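Local coordinates for protein platelet inhibitor (Ancylostoma caninum, PDB 4TPV) that inhibits platelet aggregation and adhesion as a secreted hookworm toxin of the CAP superfamily, and may act by binding platelet integrins, at residues G152-R157 with Q172-I177; N69-S74 with G85-S90; D115-L120 with C135-E140. All coordinates share one frame; numbering follows the deposited sequence. Where two conformers were deposited one is given.

Contact 1: G152-R157 with Q172-I177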
ATOM      1  N   GLY A 152     -15.809  10.209   6.918  1.00 13.47           N
ATOM      2  CA  GLY A 152     -17.184  10.417   6.496  1.00 15.57           C
ATOM      3  C   GLY A 152     -17.685   9.195   5.751  1.00 15.31           C
ATOM      4  O   GLY A 152     -16.962   8.210   5.651  1.00 16.37           O
ATOM      5  N   ALA A 153     -18.914   9.266   5.229  1.00 15.26           N
ATOM      6  CA  ALA A 153     -19.494   8.146   4.481  1.00 16.98           C
ATOM      7  C   ALA A 153     -18.545   7.690   3.386  1.00 16.99           C
ATOM      8  O   ALA A 153     -18.043   8.514   2.640  1.00 12.80           O
ATOM      9  CB  ALA A 153     -20.824   8.549   3.876  1.00 17.08           C
ATOM     10  N   PRO A 154     -18.285   6.385   3.303  1.00 13.62           N
ATOM     11  CA  PRO A 154     -17.361   5.941   2.254  1.00 10.07           C
ATOM     12  C   PRO A 154     -17.808   6.420   0.864  1.00 12.43           C
ATOM     13  O   PRO A 154     -19.013   6.502   0.546  1.00 13.48           O
ATOM     14  CB  PRO A 154     -17.393   4.417   2.402  1.00 16.00           C
ATOM     15  CG  PRO A 154     -17.593   4.234   3.912  1.00 16.47           C
ATOM     16  CD  PRO A 154     -18.615   5.295   4.242  1.00 13.12           C
ATOM     17  N   CYS A 155     -16.817   6.812   0.071  1.00 11.30           N
ATOM     18  CA  CYS A 155     -17.021   7.320  -1.284  1.00 13.20           C
ATOM     19  C   CYS A 155     -17.704   8.681  -1.384  1.00 13.89           C
ATOM     20  O   CYS A 155     -17.863   9.209  -2.480  1.00 16.01           O
ATOM     21  CB  CYS A 155     -17.810   6.307  -2.119  1.00 12.27           C
ATOM     22  SG  CYS A 155     -16.793   4.987  -2.812  1.00 15.03           S
ATOM     23  N   SER A 156     -18.059   9.292  -0.256  1.00 11.75           N
ATOM     24  CA  SER A 156     -18.752  10.565  -0.308  1.00 13.46           C
ATOM     25  C   SER A 156     -17.874  11.691  -0.856  1.00 18.36           C
ATOM     26  O   SER A 156     -18.385  12.737  -1.251  1.00 17.31           O
ATOM     27  CB  SER A 156     -19.278  10.936   1.091  1.00 13.77           C
ATOM     28  OG  SER A 156     -18.215  11.058   2.023  1.00 12.94           O
ATOM     29  N   ARG A 157     -16.560  11.485  -0.884  1.00 13.52           N
ATOM     30  CA  ARG A 157     -15.681  12.542  -1.371  1.00 17.33           C
ATOM     31  C   ARG A 157     -14.749  12.079  -2.493  1.00 14.18           C
ATOM     32  O   ARG A 157     -13.714  12.684  -2.700  1.00 13.19           O
ATOM     33  CB  ARG A 157     -14.865  13.131  -0.209  1.00 15.43           C
ATOM     34  CG  ARG A 157     -15.724  13.987   0.732  1.00 16.92           C
ATOM     35  CD  ARG A 157     -14.934  14.531   1.908  1.00 17.64           C
ATOM     36  NE  ARG A 157     -13.879  15.474   1.520  1.00 20.84           N
ATOM     37  CZ  ARG A 157     -13.125  16.142   2.391  1.00 21.15           C
ATOM     38  NH1 ARG A 157     -13.311  15.980   3.697  1.00 21.82           N
ATOM     39  NH2 ARG A 157     -12.180  16.966   1.961  1.00 25.95           N
ATOM     40  N   GLN A 172     -16.933  -3.079  -2.926  1.00 12.95           N
ATOM     41  CA  GLN A 172     -18.106  -2.901  -2.065  1.00 13.88           C
ATOM     42  C   GLN A 172     -18.530  -1.437  -1.948  1.00 16.14           C
ATOM     43  O   GLN A 172     -19.135  -1.031  -0.955  1.00 13.36           O
ATOM     44  CB  GLN A 172     -17.844  -3.500  -0.667  1.00 15.77           C
ATOM     45  CG  GLN A 172     -17.470  -5.000  -0.680  1.00 15.42           C
ATOM     46  CD  GLN A 172     -15.973  -5.254  -1.022  1.00 20.99           C
ATOM     47  OE1 GLN A 172     -15.077  -4.683  -0.395  1.00 21.14           O
ATOM     48  NE2 GLN A 172     -15.714  -6.117  -2.004  1.00 21.60           N
ATOM     49  N   ASN A 173     -18.264  -0.659  -2.996  1.00 12.85           N
ATOM     50  CA  ASN A 173     -18.553   0.771  -2.984  1.00 14.54           C
ATOM     51  C   ASN A 173     -17.977   1.489  -1.760  1.00 10.19           C
ATOM     52  O   ASN A 173     -18.594   2.424  -1.222  1.00 12.75           O
ATOM     53  CB  ASN A 173     -20.058   0.998  -3.088  1.00 13.83           C
ATOM     54  CG  ASN A 173     -20.592   0.588  -4.438  1.00 24.24           C
ATOM     55  OD1 ASN A 173     -21.320  -0.393  -4.553  1.00 33.52           O
ATOM     56  ND2 ASN A 173     -20.197   1.318  -5.480  1.00 20.62           N
ATOM     57  N   LEU A 174     -16.773   1.081  -1.380  1.00 11.39           N
ATOM     58  CA  LEU A 174     -16.066   1.669  -0.255  1.00 11.36           C
ATOM     59  C   LEU A 174     -14.892   2.512  -0.707  1.00 15.09           C
ATOM     60  O   LEU A 174     -14.455   3.406   0.026  1.00 12.68           O
ATOM     61  CB  LEU A 174     -15.553   0.582   0.693  1.00  8.92           C
ATOM     62  CG  LEU A 174     -16.624  -0.127   1.524  1.00 12.97           C
ATOM     63  CD1 LEU A 174     -16.040  -1.365   2.181  1.00 14.82           C
ATOM     64  CD2 LEU A 174     -17.209   0.835   2.562  1.00 15.31           C
ATOM     65  N   LEU A 175     -14.380   2.215  -1.908  1.00 11.05           N
ATOM     66  CA  LEU A 175     -13.154   2.829  -2.421  1.00 11.85           C
ATOM     67  C   LEU A 175     -13.422   3.653  -3.679  1.00  9.67           C
ATOM     68  O   LEU A 175     -14.444   3.493  -4.334  1.00 12.93           O
ATOM     69  CB  LEU A 175     -12.101   1.746  -2.713  1.00  8.87           C
ATOM     70  CG  LEU A 175     -11.798   0.731  -1.602  1.00  9.56           C
ATOM     71  CD1 LEU A 175     -10.656  -0.200  -1.998  1.00 11.36           C
ATOM     72  CD2 LEU A 175     -11.510   1.434  -0.274  1.00 11.55           C
ATOM     73  N   CYS A 176     -12.500   4.557  -3.989  1.00 10.65           N
ATOM     74  CA  CYS A 176     -12.629   5.419  -5.169  1.00  9.53           C
ATOM     75  C   CYS A 176     -11.722   4.936  -6.272  1.00 10.02           C
ATOM     76  O   CYS A 176     -10.545   4.727  -6.042  1.00 11.80           O
ATOM     77  CB  CYS A 176     -12.258   6.858  -4.842  1.00  9.37           C
ATOM     78  SG  CYS A 176     -13.151   7.598  -3.467  1.00 14.71           S
ATOM     79  N   ILE A 177     -12.252   4.803  -7.488  1.00  9.54           N
ATOM     80  CA  ILE A 177     -11.441   4.327  -8.625  1.00  9.99           C
ATOM     81  C   ILE A 177     -11.406   5.331  -9.780  1.00 13.31           C
ATOM     82  O   ILE A 177     -12.383   6.025 -10.045  1.00 10.76           O
ATOM     83  CB  ILE A 177     -11.982   2.968  -9.133  1.00 11.14           C
ATOM     84  CG1 ILE A 177     -11.046   2.336 -10.167  1.00 18.22           C
ATOM     85  CG2 ILE A 177     -13.410   3.094  -9.674  1.00 11.56           C
ATOM     86  CD1 ILE A 177      -9.717   1.904  -9.611  1.00 18.27           C
TER
HETATM   87  O   HOH W   1     -14.079   5.983   0.726  1.00 13.58           O
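A loop, 152-157, meets 172-177, a loop that runs into the short strand 176-177, in the disulfide-rich C-terminal part of the chain. Cys155 carries much of the contact. Its CB points toward the second segment and passes Asn173 O at 4.1 Å. SG is turned beside the backbone N, roughly anti to the carbonyl carbon (chi1 -82°), and so reaches the backbone of 173-175. Cys155 SG sits 3.5 Å from Asn173 O and 3.2 Å from Leu175 O, with Leu174 C also close. SG is disulfide-bonded to Cys167, on strand 166-167. Beside it, Pro154 and Leu174 lie side by side and point the same way. Leu174 CD2 touches Pro154 CB at 3.6 Å and also packs on CG of the same proline ring. Leu174 also rests on Ala28 and Arg32 of helix 13-34. A type II turn from Ala153 to Ser156 presents Pro154 and Cys155. Ala153 O closes it, accepting from Ser156 N and, on a lone pair, from Ser156 OG at 2.6 Å. No direct hydrogen bond crosses the contact. One water bridges it, accepting from Cys155 N at 2.9 Å and donating to Leu174 O at 2.7 Å. Cys176 is disulfide-bonded to Cys158, just beyond the first segment. One water and a small apolar patch therefore bridge the segments directly, while the disulfides Cys155-Cys167 and Cys158-Cys176 tie them only through neighbouring residues.

Contact 2: N69-S74 with G85-S90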
ATOM      1  N   ASN A  69       7.560   1.177   2.390  1.00  7.69           N
ATOM      2  CA  ASN A  69       7.426   0.186   3.466  1.00  8.18           C
ATOM      3  C   ASN A  69       8.508  -0.880   3.328  1.00  8.75           C
ATOM      4  O   ASN A  69       8.826  -1.292   2.206  1.00  7.58           O
ATOM      5  CB  ASN A  69       6.046  -0.486   3.430  1.00  8.26           C
ATOM      6  CG  ASN A  69       4.946   0.365   4.030  1.00  7.34           C
ATOM      7  OD1 ASN A  69       5.168   1.490   4.461  1.00  8.82           O
ATOM      8  ND2 ASN A  69       3.734  -0.184   4.050  1.00  7.85           N
ATOM      9  N   VAL A  70       9.073  -1.333   4.447  1.00  8.93           N
ATOM     10  CA  VAL A  70      10.056  -2.407   4.432  1.00 11.32           C
ATOM     11  C   VAL A  70       9.690  -3.471   5.438  1.00 13.44           C
ATOM     12  O   VAL A  70       9.189  -3.160   6.527  1.00 13.04           O
ATOM     13  CB  VAL A  70      11.475  -1.872   4.737  1.00 10.93           C
ATOM     14  CG1 VAL A  70      12.533  -2.986   4.622  1.00 17.25           C
ATOM     15  CG2 VAL A  70      11.801  -0.724   3.803  1.00 12.23           C
ATOM     16  N   ASP A  71       9.909  -4.728   5.055  1.00  8.48           N
ATOM     17  CA  ASP A  71       9.812  -5.836   5.994  1.00  8.92           C
ATOM     18  C   ASP A  71      10.995  -6.758   5.814  1.00 11.63           C
ATOM     19  O   ASP A  71      11.466  -6.938   4.696  1.00 12.16           O
ATOM     20  CB  ASP A  71       8.509  -6.594   5.788  1.00  8.85           C
ATOM     21  CG  ASP A  71       8.216  -7.580   6.908  1.00 15.65           C
ATOM     22  OD1 ASP A  71       8.686  -7.380   8.055  1.00 16.29           O
ATOM     23  OD2 ASP A  71       7.502  -8.563   6.622  1.00 17.49           O
ATOM     24  N   VAL A  72      11.485  -7.328   6.913  1.00  9.27           N
ATOM     25  CA  VAL A  72      12.670  -8.162   6.893  1.00 10.68           C
ATOM     26  C   VAL A  72      12.394  -9.440   7.685  1.00 11.09           C
ATOM     27  O   VAL A  72      11.991  -9.371   8.847  1.00 14.80           O
ATOM     28  CB  VAL A  72      13.903  -7.442   7.507  1.00 11.39           C
ATOM     29  CG1 VAL A  72      15.123  -8.365   7.514  1.00 16.66           C
ATOM     30  CG2 VAL A  72      14.201  -6.147   6.765  1.00 12.52           C
ATOM     31  N   PHE A  73      12.642 -10.605   7.082  1.00 12.23           N
ATOM     32  CA  PHE A  73      12.435 -11.883   7.786  1.00 12.45           C
ATOM     33  C   PHE A  73      13.210 -13.030   7.170  1.00 15.48           C
ATOM     34  O   PHE A  73      13.688 -12.932   6.048  1.00 15.38           O
ATOM     35  CB  PHE A  73      10.943 -12.269   7.819  1.00 14.03           C
ATOM     36  CG  PHE A  73      10.279 -12.261   6.462  1.00 13.96           C
ATOM     37  CD1 PHE A  73      10.400 -13.347   5.611  1.00 14.02           C
ATOM     38  CD2 PHE A  73       9.541 -11.160   6.040  1.00 13.45           C
ATOM     39  CE1 PHE A  73       9.780 -13.336   4.355  1.00 12.87           C
ATOM     40  CE2 PHE A  73       8.928 -11.142   4.793  1.00 13.45           C
ATOM     41  CZ  PHE A  73       9.052 -12.228   3.950  1.00 13.33           C
ATOM     42  N   SER A  74      13.327 -14.122   7.926  1.00 16.51           N
ATOM     43  CA  SER A  74      13.770 -15.401   7.394  1.00 21.75           C
ATOM     44  C   SER A  74      12.845 -16.454   7.973  1.00 19.45           C
ATOM     45  O   SER A  74      12.104 -16.162   8.919  1.00 18.83           O
ATOM     46  CB  SER A  74      15.228 -15.691   7.759  1.00 29.47           C
ATOM     47  OG  SER A  74      15.685 -16.858   7.100  1.00 40.17           O
ATOM     48  N   GLY A  85       2.369  -8.263   4.482  1.00 10.48           N
ATOM     49  CA  GLY A  85       1.117  -7.580   4.718  1.00 11.30           C
ATOM     50  C   GLY A  85       0.713  -7.634   6.175  1.00 12.08           C
ATOM     51  O   GLY A  85       0.296  -6.633   6.756  1.00 10.45           O
ATOM     52  N   ASN A  86       0.847  -8.808   6.777  1.00 12.38           N
ATOM     53  CA  ASN A  86       0.413  -8.972   8.160  1.00 13.19           C
ATOM     54  C   ASN A  86       1.292  -8.197   9.132  1.00 10.87           C
ATOM     55  O   ASN A  86       0.800  -7.628  10.119  1.00 13.19           O
ATOM     56  CB  ASN A  86       0.365 -10.461   8.522  1.00 11.76           C
ATOM     57  CG  ASN A  86      -0.947 -11.092   8.136  1.00 19.82           C
ATOM     58  OD1 ASN A  86      -1.915 -11.037   8.890  1.00 20.65           O
ATOM     59  ND2 ASN A  86      -1.001 -11.667   6.940  1.00 15.28           N
ATOM     60  N   SER A  87       2.592  -8.169   8.873  1.00  9.45           N
ATOM     61  CA  SER A  87       3.486  -7.387   9.711  0.67  8.57           C
ATOM     62  C   SER A  87       3.101  -5.912   9.649  1.00 11.19           C
ATOM     63  O   SER A  87       3.014  -5.257  10.679  1.00 11.83           O
ATOM     64  CB  SER A  87       4.947  -7.566   9.286  0.67 13.40           C
ATOM     65  OG  SER A  87       5.807  -6.968  10.242  0.67 13.94           O
ATOM     66  N   TRP A  88       2.858  -5.400   8.446  1.00  9.99           N
ATOM     67  CA  TRP A  88       2.494  -3.997   8.288  1.00  9.56           C
ATOM     68  C   TRP A  88       1.095  -3.714   8.857  1.00  9.36           C
ATOM     69  O   TRP A  88       0.885  -2.720   9.554  1.00  9.33           O
ATOM     70  CB  TRP A  88       2.588  -3.597   6.811  1.00 10.85           C
ATOM     71  CG  TRP A  88       3.985  -3.742   6.271  1.00  9.80           C
ATOM     72  CD1 TRP A  88       5.125  -3.801   6.991  1.00  7.23           C
ATOM     73  CD2 TRP A  88       4.374  -3.870   4.892  1.00  7.60           C
ATOM     74  NE1 TRP A  88       6.219  -3.946   6.161  1.00  8.93           N
ATOM     75  CE2 TRP A  88       5.774  -3.998   4.864  1.00  8.13           C
ATOM     76  CE3 TRP A  88       3.671  -3.906   3.689  1.00  8.93           C
ATOM     77  CZ2 TRP A  88       6.494  -4.123   3.675  1.00  9.24           C
ATOM     78  CZ3 TRP A  88       4.379  -4.035   2.510  1.00  9.88           C
ATOM     79  CH2 TRP A  88       5.776  -4.146   2.509  1.00  9.56           C
ATOM     80  N   TRP A  89       0.129  -4.580   8.562  1.00  9.59           N
ATOM     81  CA  TRP A  89      -1.229  -4.372   9.088  1.00  8.79           C
ATOM     82  C   TRP A  89      -1.279  -4.341  10.618  1.00 11.75           C
ATOM     83  O   TRP A  89      -2.045  -3.567  11.207  1.00 11.10           O
ATOM     84  CB  TRP A  89      -2.176  -5.464   8.564  1.00  9.16           C
ATOM     85  CG  TRP A  89      -3.536  -5.415   9.225  1.00 14.63           C
ATOM     86  CD1 TRP A  89      -3.935  -6.112  10.325  1.00 16.74           C
ATOM     87  CD2 TRP A  89      -4.656  -4.611   8.834  1.00 12.68           C
ATOM     88  NE1 TRP A  89      -5.240  -5.810  10.632  1.00 15.95           N
ATOM     89  CE2 TRP A  89      -5.705  -4.886   9.735  1.00 15.04           C
ATOM     90  CE3 TRP A  89      -4.877  -3.694   7.804  1.00 14.80           C
ATOM     91  CZ2 TRP A  89      -6.958  -4.276   9.634  1.00 17.06           C
ATOM     92  CZ3 TRP A  89      -6.109  -3.089   7.703  1.00 17.84           C
ATOM     93  CH2 TRP A  89      -7.139  -3.379   8.617  1.00 19.66           C
ATOM     94  N   SER A  90      -0.446  -5.159  11.260  1.00  9.13           N
ATOM     95  CA  SER A  90      -0.450  -5.248  12.724  0.51 10.09           C
ATOM     96  C   SER A  90      -0.161  -3.911  13.420  1.00 10.48           C
ATOM     97  O   SER A  90      -0.457  -3.748  14.608  1.00 12.88           O
ATOM     98  CB  SER A  90       0.554  -6.302  13.190  0.51 11.42           C
ATOM     99  OG  SER A  90       0.107  -7.607  12.849  0.51 14.97           O
TER
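Helix 80-89 packs across strand 68-73, an outermost strand of the central sheet of the CAP domain, and the indole of Trp88 joins the two. The axes of 85-89 and 69-73 approach to 9.0 Å, at 120° between their directions. Trp88 is buried and carries most of the contact. Its CG stands anti to the carbonyl carbon, beside the backbone N, and the ring reaches to the strand backbone. At the ring edge, Trp88 NE1 donates to Val70 O at 3.1 Å. The bond is moderately bent, 150° at the hydrogen. The oxygen lies near the indole plane, but the indole N-H approaches from above the carbonyl plane and not along a lone pair. This bond satisfies the polar atom of a buried ring and limits its rotation. Asn69 covers one face of the indole. Its CB lies 3.7 Å from the centroid of the six-membered ring, almost on the normal, a CH-pi contact. The amide continues across the fused rings, its plane inclined by 65° to theirs, and brings ND2 to 3.7 Å from Trp88 CE3. The amide is gripped at both ends by helix 107-113: OD1 accepts from Asn111 ND2, and ND2 donates to Asn108 O. That helix also packs on Trp88 through Asn108 and Met112. Further along the strand, Asp71 CB packs obliquely against the indole, 3.5 Å from Trp88 NE1. Its CG is anti to the backbone N, which sets the carboxylate beside Ser87. There Asp71 OD1 and Ser87 OG stay 3.6 Å apart, without a hydrogen bond.

Contact 3: D115-L120 with C135-E140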
ATOM      1  N   ASP A 115      -5.378   7.749   2.359  1.00  7.90           N
ATOM      2  CA  ASP A 115      -6.568   7.642   1.529  1.00  7.90           C
ATOM      3  C   ASP A 115      -6.255   8.014   0.073  1.00 11.29           C
ATOM      4  O   ASP A 115      -6.816   7.416  -0.851  1.00  9.82           O
ATOM      5  CB  ASP A 115      -7.773   8.437   2.123  1.00 12.96           C
ATOM      6  CG  ASP A 115      -7.529   9.921   2.299  1.00 11.51           C
ATOM      7  OD1 ASP A 115      -6.432  10.440   2.024  1.00 11.68           O
ATOM      8  OD2 ASP A 115      -8.485  10.580   2.745  1.00 10.68           O
ATOM      9  N   SER A 116      -5.302   8.924  -0.137  1.00  8.90           N
ATOM     10  CA  SER A 116      -5.022   9.391  -1.487  1.00 10.14           C
ATOM     11  C   SER A 116      -4.043   8.471  -2.216  1.00  7.89           C
ATOM     12  O   SER A 116      -3.792   8.656  -3.417  1.00  9.58           O
ATOM     13  CB  SER A 116      -4.481  10.826  -1.474  1.00 10.61           C
ATOM     14  OG  SER A 116      -3.319  10.916  -0.669  1.00 12.73           O
ATOM     15  N   HIS A 117      -3.490   7.491  -1.517  1.00  8.48           N
ATOM     16  CA  HIS A 117      -2.633   6.517  -2.209  1.00  8.81           C
ATOM     17  C   HIS A 117      -3.444   5.660  -3.179  1.00 13.36           C
ATOM     18  O   HIS A 117      -4.421   5.036  -2.778  1.00 13.47           O
ATOM     19  CB  HIS A 117      -1.898   5.605  -1.219  1.00  7.29           C
ATOM     20  CG  HIS A 117      -0.678   6.223  -0.618  1.00  9.60           C
ATOM     21  ND1 HIS A 117      -0.001   5.653   0.441  1.00  7.72           N
ATOM     22  CD2 HIS A 117      -0.023   7.371  -0.909  1.00 10.39           C
ATOM     23  CE1 HIS A 117       1.015   6.427   0.777  1.00  8.97           C
ATOM     24  NE2 HIS A 117       1.032   7.470  -0.031  1.00  8.40           N
ATOM     25  N   ASP A 118      -3.023   5.594  -4.447  1.00  9.39           N
ATOM     26  CA  ASP A 118      -3.781   4.793  -5.414  1.00  8.21           C
ATOM     27  C   ASP A 118      -2.886   3.889  -6.260  1.00  8.90           C
ATOM     28  O   ASP A 118      -3.350   3.272  -7.214  1.00  9.89           O
ATOM     29  CB  ASP A 118      -4.620   5.700  -6.328  1.00 10.93           C
ATOM     30  CG  ASP A 118      -3.787   6.657  -7.163  1.00 15.61           C
ATOM     31  OD1 ASP A 118      -2.549   6.571  -7.189  1.00 16.25           O
ATOM     32  OD2 ASP A 118      -4.399   7.525  -7.823  1.00 24.53           O
ATOM     33  N   LYS A 119      -1.613   3.816  -5.898  1.00  9.80           N
ATOM     34  CA  LYS A 119      -0.653   2.997  -6.640  1.00  9.77           C
ATOM     35  C   LYS A 119       0.339   2.348  -5.677  1.00 10.64           C
ATOM     36  O   LYS A 119       0.738   2.949  -4.678  1.00 11.11           O
ATOM     37  CB  LYS A 119       0.115   3.835  -7.676  1.00 14.13           C
ATOM     38  CG  LYS A 119      -0.713   4.418  -8.795  1.00 16.90           C
ATOM     39  CD  LYS A 119       0.155   5.357  -9.636  1.00 21.72           C
ATOM     40  CE  LYS A 119      -0.587   5.834 -10.878  1.00 33.35           C
ATOM     41  NZ  LYS A 119      -1.809   6.622 -10.540  1.00 35.84           N
ATOM     42  N   LEU A 120       0.706   1.099  -5.949  1.00  8.90           N
ATOM     43  CA  LEU A 120       1.835   0.486  -5.259  1.00  7.91           C
ATOM     44  C   LEU A 120       2.659  -0.351  -6.227  1.00 14.11           C
ATOM     45  O   LEU A 120       2.164  -0.801  -7.268  1.00  9.59           O
ATOM     46  CB  LEU A 120       1.378  -0.400  -4.080  1.00  9.58           C
ATOM     47  CG  LEU A 120       0.947  -1.825  -4.466  1.00 10.65           C
ATOM     48  CD1 LEU A 120       0.827  -2.697  -3.216  1.00 12.51           C
ATOM     49  CD2 LEU A 120      -0.364  -1.806  -5.232  1.00 11.44           C
ATOM     50  N   CYS A 135       7.706  -2.216  -0.495  1.00  8.17           N
ATOM     51  CA  CYS A 135       6.666  -1.679  -1.348  1.00  8.25           C
ATOM     52  C   CYS A 135       6.771  -0.160  -1.367  1.00 10.37           C
ATOM     53  O   CYS A 135       7.053   0.471  -0.348  1.00  9.93           O
ATOM     54  CB  CYS A 135       5.278  -2.108  -0.879  1.00  7.19           C
ATOM     55  SG  CYS A 135       4.870  -3.867  -1.108  1.00 10.04           S
ATOM     56  N   GLN A 136       6.567   0.399  -2.551  1.00  8.21           N
ATOM     57  CA  GLN A 136       6.580   1.830  -2.770  1.00  7.53           C
ATOM     58  C   GLN A 136       5.176   2.253  -3.168  1.00  7.63           C
ATOM     59  O   GLN A 136       4.484   1.546  -3.918  1.00  8.21           O
ATOM     60  CB  GLN A 136       7.604   2.204  -3.866  1.00 10.73           C
ATOM     61  CG  GLN A 136       9.049   1.959  -3.453  1.00 12.84           C
ATOM     62  CD  GLN A 136       9.686   3.174  -2.820  1.00 19.18           C
ATOM     63  OE1 GLN A 136       9.054   4.228  -2.693  1.00 21.04           O
ATOM     64  NE2 GLN A 136      10.950   3.039  -2.413  1.00 16.11           N
ATOM     65  N   TYR A 137       4.743   3.395  -2.643  1.00  7.37           N
ATOM     66  CA  TYR A 137       3.388   3.870  -2.865  1.00 11.29           C
ATOM     67  C   TYR A 137       3.361   5.225  -3.554  1.00  8.65           C
ATOM     68  O   TYR A 137       4.361   5.970  -3.573  1.00  9.46           O
ATOM     69  CB  TYR A 137       2.642   3.940  -1.523  1.00  9.35           C
ATOM     70  CG  TYR A 137       2.646   2.613  -0.793  1.00  8.25           C
ATOM     71  CD1 TYR A 137       1.702   1.639  -1.076  1.00 11.34           C
ATOM     72  CD2 TYR A 137       3.638   2.313   0.143  1.00  7.03           C
ATOM     73  CE1 TYR A 137       1.722   0.389  -0.414  1.00 13.04           C
ATOM     74  CE2 TYR A 137       3.663   1.080   0.801  1.00  9.35           C
ATOM     75  CZ  TYR A 137       2.692   0.129   0.529  1.00  8.85           C
ATOM     76  OH  TYR A 137       2.718  -1.083   1.194  1.00  9.30           O
ATOM     77  N   GLY A 138       2.205   5.554  -4.126  1.00  8.17           N
ATOM     78  CA  GLY A 138       2.014   6.856  -4.749  1.00  9.98           C
ATOM     79  C   GLY A 138       0.549   7.248  -4.818  1.00 11.12           C
ATOM     80  O   GLY A 138      -0.331   6.408  -4.646  1.00 11.06           O
ATOM     81  N   PRO A 139       0.274   8.545  -5.026  1.00 10.64           N
ATOM     82  CA  PRO A 139       1.298   9.591  -5.124  1.00  9.17           C
ATOM     83  C   PRO A 139       1.857   9.986  -3.769  1.00 11.71           C
ATOM     84  O   PRO A 139       1.357   9.570  -2.722  1.00 14.24           O
ATOM     85  CB  PRO A 139       0.546  10.777  -5.760  1.00 14.23           C
ATOM     86  CG  PRO A 139      -0.911  10.394  -5.790  1.00 23.15           C
ATOM     87  CD  PRO A 139      -1.088   9.095  -5.065  1.00 15.53           C
ATOM     88  N   GLU A 140       2.910  10.790  -3.779  1.00 13.20           N
ATOM     89  CA  GLU A 140       3.511  11.219  -2.523  1.00 11.25           C
ATOM     90  C   GLU A 140       2.602  12.157  -1.730  1.00 15.11           C
ATOM     91  O   GLU A 140       2.113  13.165  -2.245  1.00 18.46           O
ATOM     92  CB  GLU A 140       4.858  11.891  -2.788  1.00 19.39           C
ATOM     93  CG  GLU A 140       5.927  10.940  -3.303  1.00 27.61           C
ATOM     94  CD  GLU A 140       7.210  11.664  -3.681  1.00 42.62           C
ATOM     95  OE1 GLU A 140       7.226  12.916  -3.640  1.00 48.72           O
ATOM     96  OE2 GLU A 140       8.198  10.981  -4.023  1.00 48.54           O
TER
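Three backbone hydrogen bonds join segments 115-120 and 135-140, and all involve Gly138. Gly138 O accepts from two donors. Asp118 N approaches in the carbonyl plane at 2.8 Å, while Lys119 N comes from above that plane at 3.2 Å. In return, Gly138 N donates to Lys119 O at 3.0 Å. CA-H...O contacts add to this ladder, including Leu120 CA to Gln136 O and Tyr137 CA to Lys119 O. The ring of Pro139, after a cis peptide bond, also comes close to a carbonyl, with CD 3.2 Å from Ser116 O. With Asp118 and Lys119 both facing Gly138, the geometry is a classic beta bulge. It lies at the open end of the antiparallel hairpin formed by strands 119-127 and 130-138, the two inner strands of the central CAP sheet. Lys119 and Gly138 form a hydrogen-bonded pair, and Leu120 and Tyr137 the next, non-hydrogen-bonded pair. The Cys122-Cys135 disulfide links the same two strands.

Apolar and aromatic packing follows the Leu120-Tyr137 face. Leu120 CG sits in the crowded position between N and the carbonyl carbon (chi1 83°), and CB packs against Tyr137 CD1 at 3.6 Å. Tyr137 CB lies over one face of the His117 imidazole, 3.9 Å from its centroid. The two rings are nearly parallel but slid apart, so they barely overlap. Pro139 O lies at the imidazole edge, 3.2 Å from His117 CD2.

The polar ends of His117 and Tyr137 find partners outside the two segments. His117 ND1 bonds to Asn111 O and NE2 to Glu67 OE2, which holds the imidazole at both nitrogens. Tyr137 OH bonds to His23 NE2 of helix 13-34. Within segment 115-120, Lys119 NZ forms a salt bridge with Asp118 OD1 at 3.4 Å, and the hydrogen bond in it is weak.

Overall arrangement
Contact 3 is the most central, its centre about 6 Å from the centre of the chain, and is buried. Contacts 1 and 2 are both partly buried, and contact 1 lies farthest out, its centre about 17 Å from that of the chain. Contacts 2 and 3 reach the same sheet: strand 68-73 neighbours strand 130-138, with Asn69 N probably hydrogen-bonded to Cys135 O. The Trp88 ring also packs on Tyr137 and Cys135. Contact 1 touches neither, but helix 13-34 is met by all three, in contact 2 through Trp89 and Tyr26. The chemistry changes with place. A backbone ladder dominates in contact 3, one indole in contact 2, and sulfur and water in contact 1.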